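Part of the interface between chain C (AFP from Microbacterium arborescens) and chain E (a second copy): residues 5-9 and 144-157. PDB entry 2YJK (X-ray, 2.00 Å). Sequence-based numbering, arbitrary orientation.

Chain C, residues 5-9: NITTP
Chain E (144-157) IKRGVDKDRWFLLA

A helix can meet a neighbouring chain with side chains spaced three and four residues apart, and the contact between two copies of the Microbacterium arborescens protein AFP is a spare example. Chain E supplies a helix that begins before E:Ile144 and carries the regular i to i+4 backbone bonds, such as E:Asp149 N to E:Lys145 O at 2.9 Å and E:Leu156 N to E:Arg152 O at 2.8 Å. Chain C supplies a segment without helix or strand, with phi/psi of -113/126 at C:Ile6, -68/156 at C:Thr7, a positive phi at C:Thr8 (83/124) and -108/-154 at C:Pro9. The chains run in opposing directions: C:Asn5 CA lies 7.7 Å from E:Leu156 CA, and C:Thr7 CA lies 6.3 Å from E:Asp149 CA.

E:Lys145, E:Asp149, E:Arg152 and E:Leu156 all direct CA-to-CB toward chain C, their spacing of four, three and four placing them along one side of the helix. E:Arg152 is the most heavily covered. Its chi1 to chi3 are all t (-172°, 179°, 176°), so the chain is fully extended, and chi4 of -87° turns the guanidinium out of line with it. C:Ile6 O then lies over one face of that group, while C:Asn5 CA sits at its edge, 3.7 Å from E:Arg152 NH2. C:Thr7 N approaches E:Arg152 NH1 to 3.4 Å, but both are donors and the pair is no hydrogen bond.

Two turns earlier in the helix, E:Lys145 reaches out with chi1 and chi2 t, then bends through chi3 of 147° and chi4 of 24°. The bend brings E:Lys145 NZ to 2.8 Å from E:Asp149 OD2, a salt bridge within the helix, and to 3.3 Å from C:Thr8 CA. E:Asp149, with chi1 m (-85°) and chi2 -22°, meets the ammonium through OD2; its OD1 stands 3.9 Å from C:Thr7 CB and 3.5 Å from C:Thr8 N. The acidic residue thus offsets a buried lysine charge while lying against the loop.

At the other end E:Leu156 (chi1 t, chi2 p) adds an apolar contact, its CD2 4.2 Å from C:Asn5 CA.

The chain C segment is poorly ordered and its side chains are modelled only to CB. The CB vectors of C:Asn5 and C:Ile6 point away from the helix and those of C:Thr7 and C:Thr8 sideways, so the modelled contact rests largely on backbone. No clear hydrogen bond crosses it, and 275 Å² is buried between the stretches, both sides summed.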

ATOM      1  N   ASN C   5     -36.540  12.955 -14.517  1.00116.10           N
ATOM      2  CA  ASN C   5     -35.413  13.432 -13.658  1.00115.12           C
ATOM      3  C   ASN C   5     -35.570  13.080 -12.159  1.00114.51           C
ATOM      4  O   ASN C   5     -34.882  13.642 -11.300  1.00113.34           O
ATOM      5  CB  ASN C   5     -35.199  14.940 -13.855  1.00115.13           C
ATOM      6  N   ILE C   6     -36.478  12.147 -11.856  1.00115.39           N
ATOM      7  CA  ILE C   6     -36.643  11.605 -10.498  1.00114.96           C
ATOM      8  C   ILE C   6     -36.237  10.111 -10.439  1.00114.84           C
ATOM      9  O   ILE C   6     -36.753   9.294 -11.222  1.00115.64           O
ATOM     10  CB  ILE C   6     -38.091  11.829  -9.984  1.00115.58           C
ATOM     11  N   THR C   7     -35.317   9.772  -9.521  1.00113.76           N
ATOM     12  CA  THR C   7     -34.730   8.410  -9.413  1.00113.52           C
ATOM     13  C   THR C   7     -35.683   7.307  -8.959  1.00113.92           C
ATOM     14  O   THR C   7     -36.664   7.569  -8.240  1.00114.27           O
ATOM     15  CB  THR C   7     -33.511   8.408  -8.521  1.00112.37           C
ATOM     16  N   THR C   8     -35.330   6.074  -9.346  1.00113.62           N
ATOM     17  CA  THR C   8     -36.196   4.881  -9.270  1.00113.44           C
ATOM     18  C   THR C   8     -37.129   4.807 -10.492  1.00113.94           C
ATOM     19  O   THR C   8     -37.868   5.761 -10.777  1.00114.35           O
ATOM     20  CB  THR C   8     -37.004   4.826  -7.928  1.00113.44           C
ATOM     21  N   PRO C   9     -37.077   3.684 -11.214  1.00113.34           N
ATOM     22  CA  PRO C   9     -37.964   3.472 -12.365  1.00113.55           C
ATOM     23  C   PRO C   9     -39.063   2.424 -12.098  1.00113.49           C
ATOM     24  O   PRO C   9     -39.454   2.214 -10.942  1.00113.06           O
ATOM     25  CB  PRO C   9     -37.154   3.160 -13.645  1.00114.08           C
TER
ATOM     26  N   ILE E 144     -27.573  -3.323  -5.637  1.00 25.24           N
ATOM     27  CA  ILE E 144     -27.358  -2.835  -6.994  1.00 25.70           C
ATOM     28  C   ILE E 144     -28.107  -1.546  -7.270  1.00 25.05           C
ATOM     29  O   ILE E 144     -27.545  -0.612  -7.769  1.00 24.22           O
ATOM     30  CB  ILE E 144     -27.718  -3.907  -8.056  1.00 25.38           C
ATOM     31  CG1 ILE E 144     -26.681  -5.029  -7.919  1.00 24.71           C
ATOM     32  CG2 ILE E 144     -27.744  -3.329  -9.484  1.00 23.05           C
ATOM     33  CD1 ILE E 144     -27.077  -6.382  -8.597  1.00 24.25           C
ATOM     34  N   LYS E 145     -29.379  -1.504  -6.908  1.00 27.00           N
ATOM     35  CA  LYS E 145     -30.167  -0.327  -7.165  1.00 26.80           C
ATOM     36  C   LYS E 145     -29.650   0.921  -6.458  1.00 26.03           C
ATOM     37  O   LYS E 145     -29.657   1.979  -7.075  1.00 27.83           O
ATOM     38  CB  LYS E 145     -31.628  -0.544  -6.820  1.00 26.41           C
ATOM     39  CG  LYS E 145     -32.510   0.563  -7.395  1.00 29.53           C
ATOM     40  CD  LYS E 145     -34.019   0.186  -7.338  1.00 32.95           C
ATOM     41  CE  LYS E 145     -34.957   1.379  -7.118  1.00 39.59           C
ATOM     42  NZ  LYS E 145     -34.443   2.687  -7.531  1.00 42.90           N
ATOM     43  N   ARG E 146     -29.234   0.825  -5.207  1.00 25.23           N
ATOM     44  CA  ARG E 146     -28.513   1.954  -4.574  1.00 27.30           C
ATOM     45  C   ARG E 146     -27.353   2.499  -5.373  1.00 26.51           C
ATOM     46  O   ARG E 146     -27.208   3.726  -5.477  1.00 28.79           O
ATOM     47  CB  ARG E 146     -27.987   1.631  -3.155  1.00 26.76           C
ATOM     48  CG  ARG E 146     -29.112   1.413  -2.127  1.00 33.16           C
ATOM     49  CD  ARG E 146     -28.613   1.064  -0.678  1.00 34.70           C
ATOM     50  NE  ARG E 146     -27.525   1.960  -0.291  1.00 36.28           N
ATOM     51  CZ  ARG E 146     -26.814   1.785   0.806  1.00 37.64           C
ATOM     52  NH1 ARG E 146     -27.145   0.801   1.638  1.00 38.67           N
ATOM     53  NH2 ARG E 146     -25.842   2.603   1.099  1.00 36.02           N
ATOM     54  N   GLY E 147     -26.482   1.625  -5.881  1.00 25.81           N
ATOM     55  CA  GLY E 147     -25.361   2.035  -6.709  1.00 23.46           C
ATOM     56  C   GLY E 147     -25.781   2.691  -8.005  1.00 25.43           C
ATOM     57  O   GLY E 147     -25.226   3.755  -8.402  1.00 24.70           O
ATOM     58  N   VAL E 148     -26.770   2.078  -8.684  1.00 25.21           N
ATOM     59  CA  VAL E 148     -27.157   2.514  -9.999  1.00 25.45           C
ATOM     60  C   VAL E 148     -27.838   3.870  -9.870  1.00 26.48           C
ATOM     61  O   VAL E 148     -27.580   4.741 -10.684  1.00 26.37           O
ATOM     62  CB  VAL E 148     -28.105   1.455 -10.732  1.00 26.83           C
ATOM     63  CG1 VAL E 148     -28.700   2.022 -12.005  1.00 26.35           C
ATOM     64  CG2 VAL E 148     -27.391   0.200 -11.034  1.00 24.27           C
ATOM     65  N   ASP E 149     -28.673   4.037  -8.841  1.00 26.94           N
ATOM     66  CA  ASP E 149     -29.348   5.328  -8.533  1.00 29.57           C
ATOM     67  C   ASP E 149     -28.323   6.473  -8.315  1.00 28.54           C
ATOM     68  O   ASP E 149     -28.524   7.596  -8.724  1.00 27.40           O
ATOM     69  CB  ASP E 149     -30.223   5.207  -7.274  1.00 29.79           C
ATOM     70  CG  ASP E 149     -31.655   4.656  -7.547  1.00 37.49           C
ATOM     71  OD1 ASP E 149     -32.168   4.735  -8.706  1.00 44.86           O
ATOM     72  OD2 ASP E 149     -32.296   4.155  -6.582  1.00 40.00           O
ATOM     73  N   LYS E 150     -27.272   6.186  -7.599  1.00 27.70           N
ATOM     74  CA  LYS E 150     -26.189   7.150  -7.418  1.00 28.95           C
ATOM     75  C   LYS E 150     -25.462   7.452  -8.747  1.00 28.00           C
ATOM     76  O   LYS E 150     -25.165   8.613  -9.062  1.00 27.33           O
ATOM     77  CB  LYS E 150     -25.205   6.605  -6.406  1.00 27.16           C
ATOM     78  CG  LYS E 150     -24.046   7.515  -6.070  1.00 33.61           C
ATOM     79  CD  LYS E 150     -23.281   6.877  -4.888  1.00 39.27           C
ATOM     80  CE  LYS E 150     -21.944   7.510  -4.676  1.00 45.77           C
ATOM     81  NZ  LYS E 150     -21.655   7.495  -3.182  1.00 49.01           N
ATOM     82  N   ASP E 151     -25.157   6.414  -9.516  1.00 28.47           N
ATOM     83  CA  ASP E 151     -24.564   6.626 -10.869  1.00 29.23           C
ATOM     84  C   ASP E 151     -25.457   7.487 -11.758  1.00 29.19           C
ATOM     85  O   ASP E 151     -24.970   8.429 -12.390  1.00 28.43           O
ATOM     86  CB  ASP E 151     -24.229   5.302 -11.539  1.00 30.09           C
ATOM     87  CG  ASP E 151     -23.067   4.569 -10.829  1.00 36.72           C
ATOM     88  OD1 ASP E 151     -22.201   5.262 -10.218  1.00 40.35           O
ATOM     89  OD2 ASP E 151     -23.036   3.294 -10.862  1.00 45.58           O
ATOM     90  N   ARG E 152     -26.758   7.221 -11.776  1.00 27.96           N
ATOM     91  CA  ARG E 152     -27.677   8.050 -12.528  1.00 28.13           C
ATOM     92  C   ARG E 152     -27.608   9.569 -12.197  1.00 28.94           C
ATOM     93  O   ARG E 152     -27.538  10.415 -13.121  1.00 27.99           O
ATOM     94  CB  ARG E 152     -29.103   7.561 -12.309  1.00 28.52           C
ATOM     95  CG  ARG E 152     -30.124   8.208 -13.154  1.00 29.37           C
ATOM     96  CD  ARG E 152     -31.530   7.602 -12.862  1.00 33.13           C
ATOM     97  NE  ARG E 152     -32.552   8.297 -13.614  1.00 35.23           N
ATOM     98  CZ  ARG E 152     -33.159   9.404 -13.154  1.00 40.67           C
ATOM     99  NH1 ARG E 152     -32.870   9.866 -11.937  1.00 42.46           N
ATOM    100  NH2 ARG E 152     -34.114  10.004 -13.851  1.00 43.32           N
ATOM    101  N   TRP E 153     -27.721   9.880 -10.902  1.00 27.86           N
ATOM    102  CA  TRP E 153     -27.527  11.224 -10.364  1.00 29.22           C
ATOM    103  C   TRP E 153     -26.181  11.873 -10.760  1.00 28.05           C
ATOM    104  O   TRP E 153     -26.172  13.005 -11.287  1.00 28.49           O
ATOM    105  CB  TRP E 153     -27.781  11.236  -8.825  1.00 30.32           C
ATOM    106  CG  TRP E 153     -27.257  12.492  -8.157  1.00 33.49           C
ATOM    107  CD1 TRP E 153     -27.598  13.801  -8.474  1.00 34.37           C
ATOM    108  CD2 TRP E 153     -26.284  12.565  -7.090  1.00 33.05           C
ATOM    109  NE1 TRP E 153     -26.857  14.671  -7.688  1.00 36.83           N
ATOM    110  CE2 TRP E 153     -26.042  13.945  -6.835  1.00 36.14           C
ATOM    111  CE3 TRP E 153     -25.594  11.593  -6.315  1.00 38.89           C
ATOM    112  CZ2 TRP E 153     -25.170  14.390  -5.802  1.00 33.73           C
ATOM    113  CZ3 TRP E 153     -24.685  12.037  -5.278  1.00 36.00           C
ATOM    114  CH2 TRP E 153     -24.495  13.430  -5.050  1.00 37.73           C
ATOM    115  N   PHE E 154     -25.068  11.173 -10.591  1.00 27.27           N
ATOM    116  CA  PHE E 154     -23.761  11.738 -10.994  1.00 28.45           C
ATOM    117  C   PHE E 154     -23.806  12.153 -12.450  1.00 27.62           C
ATOM    118  O   PHE E 154     -23.299  13.195 -12.776  1.00 28.14           O
ATOM    119  CB  PHE E 154     -22.587  10.801 -10.765  1.00 28.64           C
ATOM    120  CG  PHE E 154     -22.082  10.795  -9.326  1.00 35.87           C
ATOM    121  CD1 PHE E 154     -22.823  11.380  -8.293  1.00 36.44           C
ATOM    122  CD2 PHE E 154     -20.872  10.158  -9.002  1.00 41.62           C
ATOM    123  CE1 PHE E 154     -22.340  11.354  -6.959  1.00 41.12           C
ATOM    124  CE2 PHE E 154     -20.409  10.142  -7.687  1.00 43.95           C
ATOM    125  CZ  PHE E 154     -21.151  10.723  -6.682  1.00 41.58           C
ATOM    126  N   LEU E 155     -24.481  11.400 -13.305  1.00 26.06           N
ATOM    127  CA  LEU E 155     -24.526  11.766 -14.721  1.00 27.10           C
ATOM    128  C   LEU E 155     -25.513  12.906 -14.991  1.00 28.37           C
ATOM    129  O   LEU E 155     -25.168  13.960 -15.533  1.00 28.76           O
ATOM    130  CB  LEU E 155     -24.871  10.524 -15.585  1.00 27.08           C
ATOM    131  CG  LEU E 155     -23.722   9.505 -15.578  1.00 29.05           C
ATOM    132  CD1 LEU E 155     -24.256   8.109 -15.830  1.00 28.99           C
ATOM    133  CD2 LEU E 155     -22.744   9.902 -16.631  1.00 31.16           C
ATOM    134  N   LEU E 156     -26.742  12.702 -14.559  1.00 27.65           N
ATOM    135  CA  LEU E 156     -27.824  13.581 -14.869  1.00 30.09           C
ATOM    136  C   LEU E 156     -27.672  14.983 -14.251  1.00 29.38           C
ATOM    137  O   LEU E 156     -28.158  15.984 -14.812  1.00 29.77           O
ATOM    138  CB  LEU E 156     -29.115  12.903 -14.405  1.00 30.96           C
ATOM    139  CG  LEU E 156     -30.452  13.272 -15.009  1.00 37.93           C
ATOM    140  CD1 LEU E 156     -30.306  13.146 -16.564  1.00 39.60           C
ATOM    141  CD2 LEU E 156     -31.481  12.290 -14.392  1.00 38.11           C
ATOM    142  N   ALA E 157     -26.946  15.048 -13.141  1.00 27.64           N
ATOM    143  CA  ALA E 157     -26.613  16.324 -12.518  1.00 28.38           C
ATOM    144  C   ALA E 157     -25.903  17.294 -13.481  1.00 27.73           C
ATOM    145  O   ALA E 157     -25.998  18.509 -13.338  1.00 28.32           O
ATOM    146  CB  ALA E 157     -25.756  16.122 -11.241  1.00 26.62           C
TER